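Local coordinates for alcohol dehydrogenase (Thermus sp., PDB 4CPD), which probably interconverts alcohols with aldehydes or ketones using NAD(H) as hydride carrier, and binds zinc, at residues A[173-178]-A[251-256]; A[257-262]-A[282-287]; A[263-268]-A[286-291]. All coordinates share one frame; numbering follows the deposited sequence.

Interaction 1: residues A[173-178]-A[251-256]. With NAD (nicotinamide-adenine-dinucleotide), chain G.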
loop_
_atom_site.group_PDB
_atom_site.type_symbol
_atom_site.label_atom_id
_atom_site.label_comp_id
_atom_site.label_asym_id
_atom_site.label_seq_id
_atom_site.Cartn_x
_atom_site.Cartn_y
_atom_site.Cartn_z
ATOM N N ALA A 173 1.055 5.328 -15.235
ATOM C CA ALA A 173 1.609 6.668 -15.357
ATOM C C ALA A 173 2.908 6.762 -14.579
ATOM O O ALA A 173 2.972 6.300 -13.455
ATOM C CB ALA A 173 0.623 7.695 -14.849
ATOM N N VAL A 174 3.935 7.365 -15.171
ATOM C CA VAL A 174 5.227 7.537 -14.499
ATOM C C VAL A 174 5.486 9.014 -14.385
ATOM O O VAL A 174 5.503 9.713 -15.384
ATOM C CB VAL A 174 6.379 6.920 -15.298
ATOM C CG1 VAL A 174 7.698 7.095 -14.576
ATOM C CG2 VAL A 174 6.098 5.456 -15.576
ATOM N N ILE A 175 5.692 9.489 -13.166
ATOM C CA ILE A 175 5.893 10.912 -12.926
ATOM C C ILE A 175 7.373 11.112 -12.666
ATOM O O ILE A 175 7.913 10.640 -11.655
ATOM C CB ILE A 175 5.037 11.416 -11.738
ATOM C CG1 ILE A 175 3.548 11.362 -12.098
ATOM C CG2 ILE A 175 5.390 12.838 -11.362
ATOM C CD1 ILE A 175 2.624 11.425 -10.898
ATOM N N GLY A 176 8.020 11.810 -13.596
ATOM C CA GLY A 176 9.467 11.951 -13.589
ATOM C C GLY A 176 10.066 11.127 -14.709
ATOM O O GLY A 176 10.025 9.900 -14.685
ATOM N N ALA A 177 10.620 11.817 -15.696
ATOM C CA ALA A 177 11.298 11.183 -16.825
ATOM C C ALA A 177 12.825 11.290 -16.733
ATOM O O ALA A 177 13.507 11.211 -17.733
ATOM C CB ALA A 177 10.813 11.798 -18.124
ATOM N N GLY A 178 13.358 11.463 -15.530
ATOM C CA GLY A 178 14.781 11.266 -15.290
ATOM C C GLY A 178 15.135 9.787 -15.373
ATOM O O GLY A 178 14.272 8.936 -15.670
ATOM N N SER A 251 0.641 14.209 -4.488
ATOM C CA SER A 251 -0.782 14.555 -4.535
ATOM C C SER A 251 -1.295 14.334 -5.945
ATOM O O SER A 251 -2.421 13.867 -6.171
ATOM C CB SER A 251 -0.987 16.016 -4.135
ATOM O OG SER A 251 -0.198 16.330 -3.000
ATOM N N LEU A 252 -0.427 14.666 -6.886
ATOM C CA LEU A 252 -0.697 14.439 -8.283
ATOM C C LEU A 252 -0.930 12.961 -8.565
ATOM O O LEU A 252 -1.916 12.596 -9.199
ATOM C CB LEU A 252 0.467 14.956 -9.116
ATOM C CG LEU A 252 0.092 15.342 -10.537
ATOM C CD1 LEU A 252 -0.815 16.577 -10.561
ATOM C CD2 LEU A 252 1.369 15.585 -11.320
ATOM N N ALA A 253 -0.034 12.119 -8.068
ATOM C CA ALA A 253 -0.152 10.690 -8.263
ATOM C C ALA A 253 -1.473 10.168 -7.728
ATOM O O ALA A 253 -2.140 9.347 -8.395
ATOM C CB ALA A 253 1.016 9.955 -7.613
ATOM N N LEU A 254 -1.843 10.657 -6.544
ATOM C CA LEU A 254 -3.062 10.216 -5.860
ATOM C C LEU A 254 -4.358 10.723 -6.506
ATOM O O LEU A 254 -5.381 10.045 -6.486
ATOM C CB LEU A 254 -3.001 10.585 -4.380
ATOM C CG LEU A 254 -1.981 9.721 -3.630
ATOM C CD1 LEU A 254 -1.629 10.338 -2.304
ATOM C CD2 LEU A 254 -2.476 8.297 -3.402
ATOM N N GLU A 255 -4.308 11.905 -7.096
ATOM C CA GLU A 255 -5.435 12.401 -7.850
ATOM C C GLU A 255 -5.569 11.638 -9.179
ATOM O O GLU A 255 -6.648 11.215 -9.590
ATOM C CB GLU A 255 -5.232 13.885 -8.110
ATOM C CG GLU A 255 -6.525 14.602 -8.464
ATOM C CD GLU A 255 -6.345 16.101 -8.640
ATOM O OE1 GLU A 255 -5.224 16.620 -8.413
ATOM O OE2 GLU A 255 -7.348 16.761 -8.990
ATOM N N MET A 256 -4.441 11.478 -9.847
ATOM C CA MET A 256 -4.379 10.884 -11.167
ATOM C C MET A 256 -4.864 9.411 -11.220
ATOM O O MET A 256 -5.622 9.026 -12.117
ATOM C CB MET A 256 -2.921 11.009 -11.585
ATOM C CG MET A 256 -2.519 10.504 -12.949
ATOM S SD MET A 256 -0.743 10.804 -13.138
ATOM C CE MET A 256 -0.627 12.583 -13.042
HETATM P PA NAD G . 16.864 13.272 -11.486
HETATM O O1A NAD G . 18.032 13.152 -12.467
HETATM O O2A NAD G . 16.791 14.479 -10.556
HETATM O O5B NAD G . 15.420 13.127 -12.205
HETATM C C5B NAD G . 14.289 13.859 -11.735
HETATM C C4B NAD G . 13.351 14.169 -12.898
HETATM O O4B NAD G . 12.084 14.617 -12.397
HETATM C C3B NAD G . 13.919 15.279 -13.789
HETATM O O3B NAD G . 13.777 15.002 -15.192
HETATM C C2B NAD G . 13.083 16.478 -13.442
HETATM O O2B NAD G . 12.971 17.388 -14.541
HETATM C C1B NAD G . 11.764 15.822 -13.086
HETATM N N9A NAD G . 10.970 16.717 -12.244
HETATM C C8A NAD G . 11.449 17.439 -11.211
HETATM N N7A NAD G . 10.438 18.160 -10.669
HETATM C C5A NAD G . 9.306 17.889 -11.359
HETATM C C6A NAD G . 7.889 18.300 -11.298
HETATM N N6A NAD G . 7.512 19.171 -10.348
HETATM N N1A NAD G . 7.004 17.797 -12.199
HETATM C C2A NAD G . 7.393 16.921 -13.147
HETATM N N3A NAD G . 8.676 16.503 -13.258
HETATM C C4A NAD G . 9.658 16.937 -12.410
HETATM O O3 NAD G . 16.843 11.977 -10.511
HETATM P PN NAD G . 16.855 10.403 -10.899
HETATM O O1N NAD G . 18.324 10.046 -11.009
HETATM O O2N NAD G . 15.817 10.078 -11.979
HETATM O O5D NAD G . 16.233 9.771 -9.547
HETATM C C5D NAD G . 14.800 9.818 -9.401
HETATM C C4D NAD G . 14.292 10.001 -7.973
HETATM O O4D NAD G . 14.242 8.711 -7.348
HETATM C C3D NAD G . 15.176 10.885 -7.092
HETATM O O3D NAD G . 14.335 11.578 -6.155
HETATM C C2D NAD G . 16.118 9.884 -6.417
HETATM O O2D NAD G . 16.742 10.332 -5.187
HETATM C C1D NAD G . 15.154 8.711 -6.227
HETATM N N1N NAD G . 15.812 7.405 -6.057
HETATM C C2N NAD G . 15.255 6.626 -5.126
HETATM C C3N NAD G . 15.746 5.362 -4.835
HETATM C C7N NAD G . 15.009 4.592 -3.777
HETATM O O7N NAD G . 15.569 3.744 -3.101
HETATM N N7N NAD G . 13.697 4.859 -3.623
HETATM C C4N NAD G . 16.859 4.883 -5.547
HETATM C C5N NAD G . 17.437 5.705 -6.521
HETATM C C6N NAD G . 16.893 6.977 -6.763
#
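Ile175 reaches from the strand into the side of helix 247-256, where Ala253 and Met256 receive it. Its CD1 carries most of the contact. This methyl lies 3.9 Å from Ala253 CB, and Ala253 CA is equally near. The alanine's single methyl offers little bulk here, consistent with the close approach. Met256 fills the neighbouring position. Its chain runs extended from the backbone and then bends at the thioether (chi3 -62°), which brings CE to 4.1 Å from Ile175 CD1. The sulfur of the same residue meets the strand further back, with Ala173 CB 3.8 Å from Met256 SD. Strand and helix axes run nearly antiparallel, at 167°, and no hydrogen bond joins the two segments.

The packing is looser at Leu252, which is partly exposed. Leu252 CD2 comes no nearer than 4.4 Å to Ile175 CD1, and the leucine also leans on Pro224 and Val225 of helix 224-231.

The strand ends at Ile175, and the loop that follows passes along NAD. Gly176 CA lies 3.9 Å from O4B of NAD, and Gly178 C is 3.5 Å from its O2N. A side chain on Gly178 would collide with the cofactor. This strand-turn-helix passage is consistent with the glycine-rich GxGxxG motif (Gly176, Gly178, Gly181) of a Rossmann fold, here seen with NAD bound.

Interaction 2: residues A[257-262]-A[282-287]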
loop_
_atom_site.group_PDB
_atom_site.type_symbol
_atom_site.label_atom_id
_atom_site.label_comp_id
_atom_site.label_asym_id
_atom_site.label_seq_id
_atom_site.Cartn_x
_atom_site.Cartn_y
_atom_site.Cartn_z
ATOM N N VAL A 257 -4.424 8.596 -10.260
ATOM C CA VAL A 257 -4.638 7.150 -10.314
ATOM C C VAL A 257 -6.130 6.879 -10.289
ATOM O O VAL A 257 -6.869 7.615 -9.651
ATOM C CB VAL A 257 -3.929 6.420 -9.134
ATOM C CG1 VAL A 257 -4.588 6.759 -7.805
ATOM C CG2 VAL A 257 -3.894 4.907 -9.342
ATOM N N ARG A 258 -6.573 5.829 -10.985
ATOM C CA ARG A 258 -7.977 5.432 -10.931
ATOM C C ARG A 258 -8.391 4.960 -9.545
ATOM O O ARG A 258 -7.574 4.484 -8.776
ATOM C CB ARG A 258 -8.301 4.326 -11.944
ATOM C CG ARG A 258 -7.819 2.916 -11.621
ATOM C CD ARG A 258 -8.481 1.914 -12.556
ATOM N NE ARG A 258 -7.958 0.538 -12.461
ATOM C CZ ARG A 258 -8.287 -0.360 -11.527
ATOM N NH1 ARG A 258 -9.128 -0.072 -10.533
ATOM N NH2 ARG A 258 -7.766 -1.567 -11.583
ATOM N N PRO A 259 -9.684 5.062 -9.247
ATOM C CA PRO A 259 -10.223 4.351 -8.110
ATOM C C PRO A 259 -9.807 2.903 -8.142
ATOM O O PRO A 259 -9.810 2.284 -9.200
ATOM C CB PRO A 259 -11.743 4.471 -8.310
ATOM C CG PRO A 259 -11.912 5.775 -9.023
ATOM C CD PRO A 259 -10.721 5.855 -9.939
ATOM N N GLY A 260 -9.418 2.393 -6.985
ATOM C CA GLY A 260 -9.039 1.000 -6.841
ATOM C C GLY A 260 -7.678 0.720 -7.408
ATOM O O GLY A 260 -7.309 -0.438 -7.539
ATOM N N GLY A 261 -6.958 1.777 -7.767
ATOM C CA GLY A 261 -5.625 1.641 -8.310
ATOM C C GLY A 261 -4.528 1.667 -7.240
ATOM O O GLY A 261 -4.785 1.620 -6.031
ATOM N N ARG A 262 -3.292 1.767 -7.706
ATOM C CA ARG A 262 -2.126 1.616 -6.847
ATOM C C ARG A 262 -1.131 2.687 -7.155
ATOM O O ARG A 262 -0.901 2.982 -8.319
ATOM C CB ARG A 262 -1.462 0.267 -7.088
ATOM C CG ARG A 262 -2.306 -0.913 -6.655
ATOM C CD ARG A 262 -2.072 -2.098 -7.552
ATOM N NE ARG A 262 -3.051 -2.173 -8.643
ATOM C CZ ARG A 262 -2.799 -2.321 -9.952
ATOM N NH1 ARG A 262 -1.566 -2.397 -10.470
ATOM N NH2 ARG A 262 -3.832 -2.412 -10.766
ATOM N N LEU A 282 -11.344 7.151 0.944
ATOM C CA LEU A 282 -12.192 6.037 1.274
ATOM C C LEU A 282 -13.063 5.631 0.114
ATOM O O LEU A 282 -13.265 4.426 -0.158
ATOM C CB LEU A 282 -13.102 6.388 2.453
ATOM C CG LEU A 282 -12.460 6.374 3.831
ATOM C CD1 LEU A 282 -13.347 7.099 4.833
ATOM C CD2 LEU A 282 -12.215 4.945 4.261
ATOM N N VAL A 283 -13.617 6.641 -0.540
ATOM C CA VAL A 283 -14.428 6.428 -1.737
ATOM C C VAL A 283 -13.596 5.762 -2.834
ATOM O O VAL A 283 -14.043 4.826 -3.488
ATOM C CB VAL A 283 -14.993 7.758 -2.269
ATOM C CG1 VAL A 283 -15.608 7.572 -3.650
ATOM C CG2 VAL A 283 -16.008 8.314 -1.288
ATOM N N LYS A 284 -12.374 6.247 -3.003
ATOM C CA LYS A 284 -11.544 5.865 -4.131
ATOM C C LYS A 284 -10.881 4.494 -3.996
ATOM O O LYS A 284 -10.565 3.888 -4.992
ATOM C CB LYS A 284 -10.475 6.935 -4.338
ATOM C CG LYS A 284 -10.381 7.444 -5.756
ATOM C CD LYS A 284 -9.196 8.384 -5.933
ATOM C CE LYS A 284 -8.651 8.301 -7.351
ATOM N NZ LYS A 284 -7.588 9.307 -7.607
ATOM N N ASP A 285 -10.665 4.030 -2.767
ATOM C CA ASP A 285 -10.005 2.747 -2.470
ATOM C C ASP A 285 -8.561 2.718 -2.950
ATOM O O ASP A 285 -8.249 2.060 -3.929
ATOM C CB ASP A 285 -10.779 1.560 -3.054
ATOM C CG ASP A 285 -10.354 0.229 -2.424
ATOM O OD1 ASP A 285 -9.372 0.228 -1.659
ATOM O OD2 ASP A 285 -10.984 -0.823 -2.666
ATOM N N LEU A 286 -7.686 3.427 -2.240
ATOM C CA LEU A 286 -6.316 3.631 -2.687
ATOM C C LEU A 286 -5.383 2.672 -1.984
ATOM O O LEU A 286 -5.549 2.425 -0.794
ATOM C CB LEU A 286 -5.874 5.067 -2.414
ATOM C CG LEU A 286 -6.616 6.159 -3.207
ATOM C CD1 LEU A 286 -6.411 7.524 -2.570
ATOM C CD2 LEU A 286 -6.187 6.177 -4.671
ATOM N N THR A 287 -4.424 2.119 -2.737
ATOM C CA THR A 287 -3.281 1.400 -2.180
ATOM C C THR A 287 -2.000 2.175 -2.454
ATOM O O THR A 287 -1.668 2.427 -3.602
ATOM C CB THR A 287 -3.136 0.024 -2.798
ATOM O OG1 THR A 287 -4.318 -0.725 -2.520
ATOM C CG2 THR A 287 -1.973 -0.693 -2.202
HETATM O O HOH W 1 -5.999 0.013 -4.464
#
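Lys284 reaches back to Val257 with its chain extended beyond CG. Lys284 NZ donates to Val257 O at 2.7 Å, in the plane of the carbonyl. The same amine is also hydrogen-bonded to Leu254 O and Glu255 O, and so holds carbonyls at the C-terminal end of helix 247-256. A methionine in its place would probably leave the carbonyl oxygens of Val257 and Leu254 without their shared amine partner. At the lysine's backbone, Gly260 N donates to Lys284 O at 2.7 Å. Gly260 is the third residue of a type II turn, and its positive phi fits that position. Thr287 N makes a weak bond of 3.4 Å to Gly261 O.

Water 1 bridges the segments. It donates to Gly261 O and Asp285 O and accepts from Thr287 OG1.

The apolar contacts are few. Val257 CG1 meets Leu286 CD2 at 3.6 Å. Pro259 CG rests on Lys284 CG at 4.0 Å.

Asp285 makes a salt bridge to Arg289 and a hydrogen bond to Asn101, both of the second subunit. Arg262 and Thr287 form a parallel bridge. It starts the pairing of strand 262-265 with strand 286-290, the edge strand of the Rossmann sheet, which pairs on with the second subunit.

Interaction 3: residues A[263-268]-A[286-291]. With NAD (nicotinamide-adenine-dinucleotide), chain G.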
loop_
_atom_site.group_PDB
_atom_site.type_symbol
_atom_site.label_atom_id
_atom_site.label_comp_id
_atom_site.label_asym_id
_atom_site.label_seq_id
_atom_site.Cartn_x
_atom_site.Cartn_y
_atom_site.Cartn_z
ATOM N N VAL A 263 -0.562 3.280 -6.113
ATOM C CA VAL A 263 0.478 4.258 -6.278
ATOM C C VAL A 263 1.733 3.758 -5.600
ATOM O O VAL A 263 1.714 3.312 -4.456
ATOM C CB VAL A 263 0.073 5.582 -5.683
ATOM C CG1 VAL A 263 1.231 6.556 -5.721
ATOM C CG2 VAL A 263 -1.113 6.138 -6.442
ATOM N N SER A 264 2.830 3.818 -6.331
ATOM C CA SER A 264 4.105 3.306 -5.862
ATOM C C SER A 264 5.056 4.505 -5.853
ATOM O O SER A 264 5.552 4.906 -6.921
ATOM C CB SER A 264 4.581 2.232 -6.834
ATOM O OG SER A 264 5.367 1.269 -6.223
ATOM N N ALA A 265 5.299 5.085 -4.670
ATOM C CA ALA A 265 6.169 6.274 -4.538
ATOM C C ALA A 265 7.625 5.909 -4.282
ATOM O O ALA A 265 7.951 5.219 -3.328
ATOM C CB ALA A 265 5.692 7.166 -3.423
ATOM N N VAL A 266 8.502 6.401 -5.137
ATOM C CA VAL A 266 9.879 5.955 -5.143
ATOM C C VAL A 266 10.854 7.158 -5.093
ATOM O O VAL A 266 12.022 7.005 -4.764
ATOM C CB VAL A 266 10.090 5.038 -6.371
ATOM C CG1 VAL A 266 10.923 5.742 -7.416
ATOM C CG2 VAL A 266 10.729 3.742 -5.981
ATOM N N GLY A 267 10.357 8.354 -5.357
ATOM C CA GLY A 267 11.158 9.578 -5.222
ATOM C C GLY A 267 11.471 10.046 -3.784
ATOM O O GLY A 267 10.621 10.012 -2.880
ATOM N N VAL A 268 12.698 10.524 -3.597
ATOM C CA VAL A 268 13.172 11.018 -2.313
ATOM C C VAL A 268 12.901 12.518 -2.110
ATOM O O VAL A 268 12.979 13.284 -3.066
ATOM C CB VAL A 268 14.686 10.740 -2.165
ATOM C CG1 VAL A 268 15.269 11.359 -0.894
ATOM C CG2 VAL A 268 14.948 9.236 -2.160
ATOM N N LEU A 286 -7.686 3.427 -2.240
ATOM C CA LEU A 286 -6.316 3.631 -2.687
ATOM C C LEU A 286 -5.383 2.672 -1.984
ATOM O O LEU A 286 -5.549 2.425 -0.794
ATOM C CB LEU A 286 -5.874 5.067 -2.414
ATOM C CG LEU A 286 -6.616 6.159 -3.207
ATOM C CD1 LEU A 286 -6.411 7.524 -2.570
ATOM C CD2 LEU A 286 -6.187 6.177 -4.671
ATOM N N THR A 287 -4.424 2.119 -2.737
ATOM C CA THR A 287 -3.281 1.400 -2.180
ATOM C C THR A 287 -2.000 2.175 -2.454
ATOM O O THR A 287 -1.668 2.427 -3.602
ATOM C CB THR A 287 -3.136 0.024 -2.798
ATOM O OG1 THR A 287 -4.318 -0.725 -2.520
ATOM C CG2 THR A 287 -1.973 -0.693 -2.202
ATOM N N PHE A 288 -1.290 2.551 -1.397
ATOM C CA PHE A 288 -0.148 3.454 -1.505
ATOM C C PHE A 288 1.071 2.817 -0.856
ATOM O O PHE A 288 0.974 2.244 0.220
ATOM C CB PHE A 288 -0.459 4.789 -0.828
ATOM C CG PHE A 288 0.685 5.766 -0.841
ATOM C CD1 PHE A 288 0.975 6.494 -1.975
ATOM C CD2 PHE A 288 1.446 5.994 0.292
ATOM C CE1 PHE A 288 2.026 7.418 -1.989
ATOM C CE2 PHE A 288 2.504 6.910 0.288
ATOM C CZ PHE A 288 2.793 7.629 -0.851
ATOM N N ARG A 289 2.217 2.912 -1.517
ATOM C CA ARG A 289 3.447 2.443 -0.928
ATOM C C ARG A 289 4.571 3.452 -1.187
ATOM O O ARG A 289 4.688 4.010 -2.263
ATOM C CB ARG A 289 3.803 1.040 -1.414
ATOM C CG ARG A 289 5.002 0.485 -0.647
ATOM C CD ARG A 289 5.296 -0.969 -0.959
ATOM N NE ARG A 289 6.433 -1.468 -0.191
ATOM C CZ ARG A 289 6.892 -2.718 -0.234
ATOM N NH1 ARG A 289 6.324 -3.637 -1.002
ATOM N NH2 ARG A 289 7.933 -3.058 0.498
ATOM N N ILE A 290 5.390 3.674 -0.171
ATOM C CA ILE A 290 6.528 4.589 -0.265
ATOM C C ILE A 290 7.715 3.970 0.447
ATOM O O ILE A 290 7.568 3.408 1.519
ATOM C CB ILE A 290 6.206 5.981 0.323
ATOM C CG1 ILE A 290 7.430 6.896 0.252
ATOM C CG2 ILE A 290 5.702 5.895 1.762
ATOM C CD1 ILE A 290 7.064 8.368 0.241
ATOM N N GLY A 291 8.886 4.058 -0.161
ATOM C CA GLY A 291 10.060 3.435 0.415
ATOM C C GLY A 291 11.323 3.505 -0.419
ATOM O O GLY A 291 11.299 3.875 -1.587
HETATM P PA NAD G . 16.864 13.272 -11.486
HETATM O O1A NAD G . 18.032 13.152 -12.467
HETATM O O2A NAD G . 16.791 14.479 -10.556
HETATM O O5B NAD G . 15.420 13.127 -12.205
HETATM C C5B NAD G . 14.289 13.859 -11.735
HETATM C C4B NAD G . 13.351 14.169 -12.898
HETATM O O4B NAD G . 12.084 14.617 -12.397
HETATM C C3B NAD G . 13.919 15.279 -13.789
HETATM O O3B NAD G . 13.777 15.002 -15.192
HETATM C C2B NAD G . 13.083 16.478 -13.442
HETATM O O2B NAD G . 12.971 17.388 -14.541
HETATM C C1B NAD G . 11.764 15.822 -13.086
HETATM N N9A NAD G . 10.970 16.717 -12.244
HETATM C C8A NAD G . 11.449 17.439 -11.211
HETATM N N7A NAD G . 10.438 18.160 -10.669
HETATM C C5A NAD G . 9.306 17.889 -11.359
HETATM C C6A NAD G . 7.889 18.300 -11.298
HETATM N N6A NAD G . 7.512 19.171 -10.348
HETATM N N1A NAD G . 7.004 17.797 -12.199
HETATM C C2A NAD G . 7.393 16.921 -13.147
HETATM N N3A NAD G . 8.676 16.503 -13.258
HETATM C C4A NAD G . 9.658 16.937 -12.410
HETATM O O3 NAD G . 16.843 11.977 -10.511
HETATM P PN NAD G . 16.855 10.403 -10.899
HETATM O O1N NAD G . 18.324 10.046 -11.009
HETATM O O2N NAD G . 15.817 10.078 -11.979
HETATM O O5D NAD G . 16.233 9.771 -9.547
HETATM C C5D NAD G . 14.800 9.818 -9.401
HETATM C C4D NAD G . 14.292 10.001 -7.973
HETATM O O4D NAD G . 14.242 8.711 -7.348
HETATM C C3D NAD G . 15.176 10.885 -7.092
HETATM O O3D NAD G . 14.335 11.578 -6.155
HETATM C C2D NAD G . 16.118 9.884 -6.417
HETATM O O2D NAD G . 16.742 10.332 -5.187
HETATM C C1D NAD G . 15.154 8.711 -6.227
HETATM N N1N NAD G . 15.812 7.405 -6.057
HETATM C C2N NAD G . 15.255 6.626 -5.126
HETATM C C3N NAD G . 15.746 5.362 -4.835
HETATM C C7N NAD G . 15.009 4.592 -3.777
HETATM O O7N NAD G . 15.569 3.744 -3.101
HETATM N N7N NAD G . 13.697 4.859 -3.623
HETATM C C4N NAD G . 16.859 4.883 -5.547
HETATM C C5N NAD G . 17.437 5.705 -6.521
HETATM C C6N NAD G . 16.893 6.977 -6.763
#
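The ring of Phe288 meets Val263 at its edge. Val263 CG1 lies near the ring plane, 3.8 Å from Phe288 CD1. Ala265 CB approaches the ring obliquely, 3.9 Å from Phe288 CZ. Phe276 of the second subunit forms an edge-to-face pair with the same ring. A second flat group is the nicotinamide carboxamide of NAD. Its amide nitrogen N7N donates to Val266 O at 3.0 Å and to Gly291 O at 3.3 Å. The two segments thus each supply one carbonyl to the same amide, which should help to fix its rotation. Val268 packs CG2 near the nicotinamide ring, and Val268 N donates to the ribose hydroxyl O3D of NAD at 3.2 Å.

Away from the cofactor the segments run as parallel strands, 12° apart. Val263 N bonds to Thr287 O at 2.9 Å. Arg289 N bonds to Val263 O at 3.0 Å, and Ala265 N to Arg289 O at 2.7 Å. Val263, Ala265, Phe288 and Ile290 share one face of the sheet. Helix 247-256 covers Val263 and Ala265 there, through Leu250, Ala253 and Leu254. Ser264 and Arg289 lie on the opposite face. The serine hydroxyl is bonded to Gly160 O, and the guanidinium of Arg289 forms a salt bridge to Asp285 of the second subunit.

Strand 286-290 is the outermost strand of the sheet within this chain. It pairs antiparallel with a strand of the second subunit, so the sheet runs on through the dimer. The C-terminal ends of the two strands lead to the nicotinamide site, as expected for the nicotinamide-binding half of a Rossmann fold.

How the interactions relate
The three contacts belong to one parallel sheet and a helix packed on it. Helix 247-256 of interaction 1 runs into the turn of interaction 2, and that turn leads into strand 262-265 of interaction 3. Centres lie about 10 Å apart for interactions 1 and 3, and about 14 Å for 1 and 2. Leu254, on the helix of interaction 1, reaches the strands of the other two. Its CD2 is 4.1 Å from Phe288 CD1 and 4.1 Å from Leu286 CD1. Val257 CG1 is 3.8 Å from Val263 CG2, linking interactions 2 and 3. Interaction 1 touches NAD at the adenosine ribose and diphosphate, interaction 3 at the nicotinamide and its ribose. Interaction 2 lies away from the cofactor, and with interaction 3 it meets the second subunit.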